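Local coordinates for protein probable uracil-DNA glycosylase (Acanthamoeba polyphaga mimivirus, PDB 5X55) that is a probable uracil-DNA glycosylase of the superfamily of that name, an alpha/beta protein whose modelled part is built on a four-stranded parallel sheet with surrounding helices, at residues L125-F130 with P168-F172; L171-M175 with A257-V261. All blocks are in the same frame, centred on the assembly; numbering follows the deposited sequence.

Interaction 1 (L125-F130 with P168-F172); sequences LKLLLF and PELLF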
loop_
_atom_site.group_PDB
_atom_site.type_symbol
_atom_site.label_atom_id
_atom_site.label_comp_id
_atom_site.label_asym_id
_atom_site.label_seq_id
_atom_site.Cartn_x
_atom_site.Cartn_y
_atom_site.Cartn_z
ATOM N N LEU A 125 -17.245 2.121 -6.760
ATOM C CA LEU A 125 -15.799 1.887 -6.721
ATOM C C LEU A 125 -15.235 1.494 -8.084
ATOM O O LEU A 125 -14.086 1.847 -8.394
ATOM C CB LEU A 125 -15.466 0.808 -5.689
ATOM C CG LEU A 125 -15.736 1.121 -4.216
ATOM C CD1 LEU A 125 -15.438 -0.093 -3.304
ATOM C CD2 LEU A 125 -14.953 2.322 -3.766
ATOM N N LYS A 126 -16.016 0.779 -8.905
ATOM C CA LYS A 126 -15.538 0.357 -10.226
ATOM C C LYS A 126 -15.081 1.542 -11.081
ATOM O O LYS A 126 -14.086 1.441 -11.810
ATOM C CB LYS A 126 -16.631 -0.440 -10.941
ATOM C CG LYS A 126 -16.403 -0.623 -12.438
ATOM C CD LYS A 126 -15.278 -1.598 -12.759
ATOM C CE LYS A 126 -14.543 -1.195 -14.049
ATOM N NZ LYS A 126 -15.428 -1.056 -15.259
ATOM N N LEU A 127 -15.768 2.685 -10.980
ATOM C CA LEU A 127 -15.403 3.883 -11.732
ATOM C C LEU A 127 -14.085 4.495 -11.289
ATOM O O LEU A 127 -13.570 5.374 -11.984
ATOM C CB LEU A 127 -16.492 4.945 -11.614
ATOM C CG LEU A 127 -17.859 4.544 -12.150
ATOM C CD1 LEU A 127 -18.799 5.734 -12.039
ATOM C CD2 LEU A 127 -17.722 4.082 -13.588
ATOM N N LEU A 128 -13.537 4.065 -10.159
ATOM C CA LEU A 128 -12.255 4.541 -9.671
ATOM C C LEU A 128 -11.089 3.677 -10.139
ATOM O O LEU A 128 -9.938 3.956 -9.787
ATOM C CB LEU A 128 -12.296 4.602 -8.142
ATOM C CG LEU A 128 -13.481 5.444 -7.677
ATOM C CD1 LEU A 128 -13.556 5.463 -6.171
ATOM C CD2 LEU A 128 -13.371 6.858 -8.257
ATOM N N LEU A 129 -11.358 2.657 -10.938
ATOM C CA LEU A 129 -10.344 1.732 -11.431
ATOM C C LEU A 129 -10.148 1.963 -12.929
ATOM O O LEU A 129 -10.964 1.522 -13.740
ATOM C CB LEU A 129 -10.781 0.306 -11.131
ATOM C CG LEU A 129 -9.784 -0.789 -11.464
ATOM C CD1 LEU A 129 -8.536 -0.643 -10.603
ATOM C CD2 LEU A 129 -10.487 -2.107 -11.243
ATOM N N PHE A 130 -9.050 2.638 -13.295
ATOM C CA PHE A 130 -8.775 3.050 -14.674
ATOM C C PHE A 130 -7.895 2.073 -15.452
ATOM O O PHE A 130 -7.585 2.339 -16.622
ATOM C CB PHE A 130 -8.103 4.432 -14.690
ATOM C CG PHE A 130 -8.680 5.407 -13.689
ATOM C CD1 PHE A 130 -10.068 5.554 -13.544
ATOM C CD2 PHE A 130 -7.842 6.161 -12.874
ATOM C CE1 PHE A 130 -10.614 6.462 -12.618
ATOM C CE2 PHE A 130 -8.376 7.068 -11.929
ATOM C CZ PHE A 130 -9.768 7.218 -11.802
ATOM N N PRO A 168 -11.048 9.885 -4.150
ATOM C CA PRO A 168 -11.407 8.682 -4.912
ATOM C C PRO A 168 -10.604 8.502 -6.192
ATOM O O PRO A 168 -10.380 7.362 -6.602
ATOM C CB PRO A 168 -12.911 8.860 -5.185
ATOM C CG PRO A 168 -13.237 10.231 -4.830
ATOM C CD PRO A 168 -12.202 10.779 -3.933
ATOM N N GLU A 169 -10.138 9.575 -6.826
ATOM C CA GLU A 169 -9.285 9.371 -7.985
ATOM C C GLU A 169 -7.915 8.835 -7.598
ATOM O O GLU A 169 -7.168 8.403 -8.483
ATOM C CB GLU A 169 -9.126 10.672 -8.773
ATOM C CG GLU A 169 -10.447 11.275 -9.272
ATOM C CD GLU A 169 -10.246 12.598 -10.017
ATOM O OE1 GLU A 169 -9.987 12.552 -11.250
ATOM O OE2 GLU A 169 -10.322 13.674 -9.371
ATOM N N LEU A 170 -7.573 8.839 -6.308
ATOM C CA LEU A 170 -6.339 8.227 -5.829
ATOM C C LEU A 170 -6.564 6.910 -5.093
ATOM O O LEU A 170 -5.586 6.252 -4.723
ATOM C CB LEU A 170 -5.597 9.192 -4.914
ATOM C CG LEU A 170 -5.297 10.542 -5.537
ATOM C CD1 LEU A 170 -4.603 11.427 -4.511
ATOM C CD2 LEU A 170 -4.424 10.321 -6.757
ATOM N N LEU A 171 -7.820 6.515 -4.881
ATOM C CA LEU A 171 -8.136 5.361 -4.043
ATOM C C LEU A 171 -7.383 4.103 -4.473
ATOM O O LEU A 171 -6.858 3.351 -3.639
ATOM C CB LEU A 171 -9.643 5.104 -4.086
ATOM C CG LEU A 171 -10.080 3.873 -3.294
ATOM C CD1 LEU A 171 -9.769 4.096 -1.825
ATOM C CD2 LEU A 171 -11.554 3.584 -3.514
ATOM N N PHE A 172 -7.351 3.837 -5.772
ATOM C CA PHE A 172 -6.751 2.621 -6.301
ATOM C C PHE A 172 -5.457 2.933 -7.057
ATOM O O PHE A 172 -5.121 2.259 -8.034
ATOM C CB PHE A 172 -7.746 1.889 -7.201
ATOM C CG PHE A 172 -8.930 1.292 -6.474
ATOM C CD1 PHE A 172 -8.763 0.568 -5.304
ATOM C CD2 PHE A 172 -10.222 1.444 -6.985
ATOM C CE1 PHE A 172 -9.873 0.000 -4.633
ATOM C CE2 PHE A 172 -11.331 0.891 -6.334
ATOM C CZ PHE A 172 -11.148 0.155 -5.149
HETATM O O HOH W 1 -8.799 5.266 -7.864
#

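Interaction 2 (L171-M175 with A257-V261); sequences LFNTM and AFTTV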
loop_
_atom_site.group_PDB
_atom_site.type_symbol
_atom_site.label_atom_id
_atom_site.label_comp_id
_atom_site.label_asym_id
_atom_site.label_seq_id
_atom_site.Cartn_x
_atom_site.Cartn_y
_atom_site.Cartn_z
ATOM N N LEU A 171 -7.820 6.515 -4.881
ATOM C CA LEU A 171 -8.136 5.361 -4.043
ATOM C C LEU A 171 -7.383 4.103 -4.473
ATOM O O LEU A 171 -6.858 3.351 -3.639
ATOM C CB LEU A 171 -9.643 5.104 -4.086
ATOM C CG LEU A 171 -10.080 3.873 -3.294
ATOM C CD1 LEU A 171 -9.769 4.096 -1.825
ATOM C CD2 LEU A 171 -11.554 3.584 -3.514
ATOM N N PHE A 172 -7.351 3.837 -5.772
ATOM C CA PHE A 172 -6.751 2.621 -6.301
ATOM C C PHE A 172 -5.457 2.933 -7.057
ATOM O O PHE A 172 -5.121 2.259 -8.034
ATOM C CB PHE A 172 -7.746 1.889 -7.201
ATOM C CG PHE A 172 -8.930 1.292 -6.474
ATOM C CD1 PHE A 172 -8.763 0.568 -5.304
ATOM C CD2 PHE A 172 -10.222 1.444 -6.985
ATOM C CE1 PHE A 172 -9.873 0.000 -4.633
ATOM C CE2 PHE A 172 -11.331 0.891 -6.334
ATOM C CZ PHE A 172 -11.148 0.155 -5.149
ATOM N N ASN A 173 -4.737 3.956 -6.589
ATOM C CA ASN A 173 -3.586 4.521 -7.295
ATOM C C ASN A 173 -2.569 3.460 -7.707
ATOM O O ASN A 173 -2.132 3.412 -8.868
ATOM C CB ASN A 173 -2.920 5.564 -6.397
ATOM C CG ASN A 173 -2.358 6.725 -7.169
ATOM O OD1 ASN A 173 -2.561 6.853 -8.379
ATOM N ND2 ASN A 173 -1.664 7.604 -6.466
ATOM N N THR A 174 -2.149 2.620 -6.759
ATOM C CA THR A 174 -1.125 1.628 -7.073
ATOM C C THR A 174 -1.606 0.646 -8.133
ATOM O O THR A 174 -0.829 0.239 -9.003
ATOM C CB THR A 174 -0.694 0.888 -5.812
ATOM O OG1 THR A 174 -0.317 1.850 -4.821
ATOM C CG2 THR A 174 0.519 0.023 -6.114
ATOM N N MET A 175 -2.884 0.268 -8.089
ATOM C CA MET A 175 -3.438 -0.623 -9.113
ATOM C C MET A 175 -3.565 0.078 -10.455
ATOM O O MET A 175 -3.424 -0.558 -11.502
ATOM C CB MET A 175 -4.808 -1.164 -8.675
ATOM C CG MET A 175 -4.716 -2.069 -7.426
ATOM S SD MET A 175 -6.232 -2.258 -6.470
ATOM C CE MET A 175 -7.225 -3.219 -7.616
ATOM N N ALA A 257 -6.078 -1.356 4.650
ATOM C CA ALA A 257 -7.270 -0.524 4.764
ATOM C C ALA A 257 -7.135 0.609 3.754
ATOM O O ALA A 257 -6.287 1.494 3.911
ATOM C CB ALA A 257 -7.436 0.033 6.176
ATOM N N PHE A 258 -7.985 0.607 2.738
ATOM C CA PHE A 258 -7.790 1.575 1.669
ATOM C C PHE A 258 -8.208 2.993 2.035
ATOM O O PHE A 258 -7.801 3.926 1.329
ATOM C CB PHE A 258 -8.526 1.111 0.406
ATOM C CG PHE A 258 -7.785 0.044 -0.362
ATOM C CD1 PHE A 258 -7.658 -1.239 0.149
ATOM C CD2 PHE A 258 -7.199 0.331 -1.576
ATOM C CE1 PHE A 258 -6.969 -2.218 -0.561
ATOM C CE2 PHE A 258 -6.510 -0.641 -2.285
ATOM C CZ PHE A 258 -6.397 -1.912 -1.783
ATOM N N THR A 259 -8.979 3.193 3.104
ATOM C CA THR A 259 -9.448 4.527 3.460
ATOM C C THR A 259 -9.331 4.770 4.958
ATOM O O THR A 259 -9.234 3.842 5.758
ATOM C CB THR A 259 -10.913 4.746 3.051
ATOM O OG1 THR A 259 -11.728 3.727 3.644
ATOM C CG2 THR A 259 -11.063 4.693 1.540
ATOM N N THR A 260 -9.347 6.048 5.326
ATOM C CA THR A 260 -9.655 6.464 6.678
ATOM C C THR A 260 -10.372 7.806 6.580
ATOM O O THR A 260 -10.805 8.215 5.502
ATOM C CB THR A 260 -8.389 6.483 7.549
ATOM O OG1 THR A 260 -8.756 6.677 8.923
ATOM C CG2 THR A 260 -7.383 7.559 7.098
ATOM N N VAL A 261 -10.542 8.475 7.710
ATOM C CA VAL A 261 -11.127 9.812 7.756
ATOM C C VAL A 261 -10.011 10.782 8.089
ATOM O O VAL A 261 -9.142 10.477 8.918
ATOM C CB VAL A 261 -12.276 9.911 8.786
ATOM C CG1 VAL A 261 -12.744 11.355 8.953
ATOM C CG2 VAL A 261 -13.442 9.032 8.367
#

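Interaction 1 (L125-F130 with P168-F172)
This contact packs a 3-10 turn (126-128), in the loop before helix 135-142, against the loop leading into helix 173-177, where F172 holds the N-cap position. L125 CD2 lies 3.6 Å from L171 CD2, and L125 CB 4.2 Å from F172 CE2; L125 also touches F138 of helix 135-142 and L150 and L154 of helix 146-159, so the contact seats the start of helix 173-177 against the N-terminal helices. The turn is marked by L128 N donating to L125 O (2.9 Å). L128 points its CA-to-CB bond toward 168-172 and buries 82 Å²: its CD1 approaches P168 CB at 3.6 Å and L171 CD2 at 3.8 Å. L129 CD1 is looser, 4.3 Å from F172 CB. F172, 91 Å² of which is covered, turns its ring edge to L125 O, L128 O and L129 N. The F130 ring edge meets E169 O, 3.9 Å from F130 CE2, while the E169 carboxylate salt-bridges R96. N176 also hydrogen-bonds F130 N and L128 O. No direct hydrogen bond joins the segments; one water bridges them, donating to L128 O (2.6 Å) and P168 O (2.9 Å) and accepting from F172 N (2.9 Å).

Interaction 2 (L171-M175 with A257-V261)
Here the N-terminal end of helix 173-177 packs on the loop joining strand 251-255, at the edge of the four-stranded parallel sheet, to the short strand 260-261. The side-chain contacts are apolar, the whole is modest in size (179 Å²), and no hydrogen bond crosses it. F258 contributes 73 Å²; its CA-to-CB bond is directed toward 171-175, which carries the ring to the start of the helix. L171 gives 59 Å². Its CA-to-CB bond runs sideways, but the end of the side chain comes nearer, so that L171 CD1 sits 3.9 Å from F258 CB and 3.7 Å from T259 CG2. The backbone takes part as well: L171 O lies near the plane of the F258 ring, at its edge, 3.7 Å from F258 CD2. F172, at the N-cap position, covers less area but brings a second ring. The two centroids are 5.8 Å apart with planes at 68°, an oblique pair. F258 also meets F275 edge-to-face and touches T276 and L279 of helix 273-286, so the ring joins that helix to the start of 173-177. The hydroxyl of T259 is tied to W272 and H268. Along the helix the last approach is from M175, whose SD stands 4.5 Å from F258 CE2, slightly beyond the 4.0 Å between F172 CD1 and that same carbon.

In the fold
From the N terminus, the chain leaves 125-130, builds helices 135-142 and 146-159 and strand 164-165, and returns at 168-172: interaction 1 closes this 37-residue, largely helical loop. Interaction 2 starts where that one ends, since L171 and F172 belong to both, and closes an 81-residue loop containing strands 185-189 and 251-255 and helices 219-230 and 244-248. The loops therefore follow one another, neither nesting nor crossing. Pairing of strands 164-165 and 260-261 brackets the second loop. The centres of the two contacts lie about 9 Å apart, and the contacts touch where L129 CD1 is 4.2 Å from M175 CE, so the N-terminal helical region is linked through 171-175 to the parallel-sheet core.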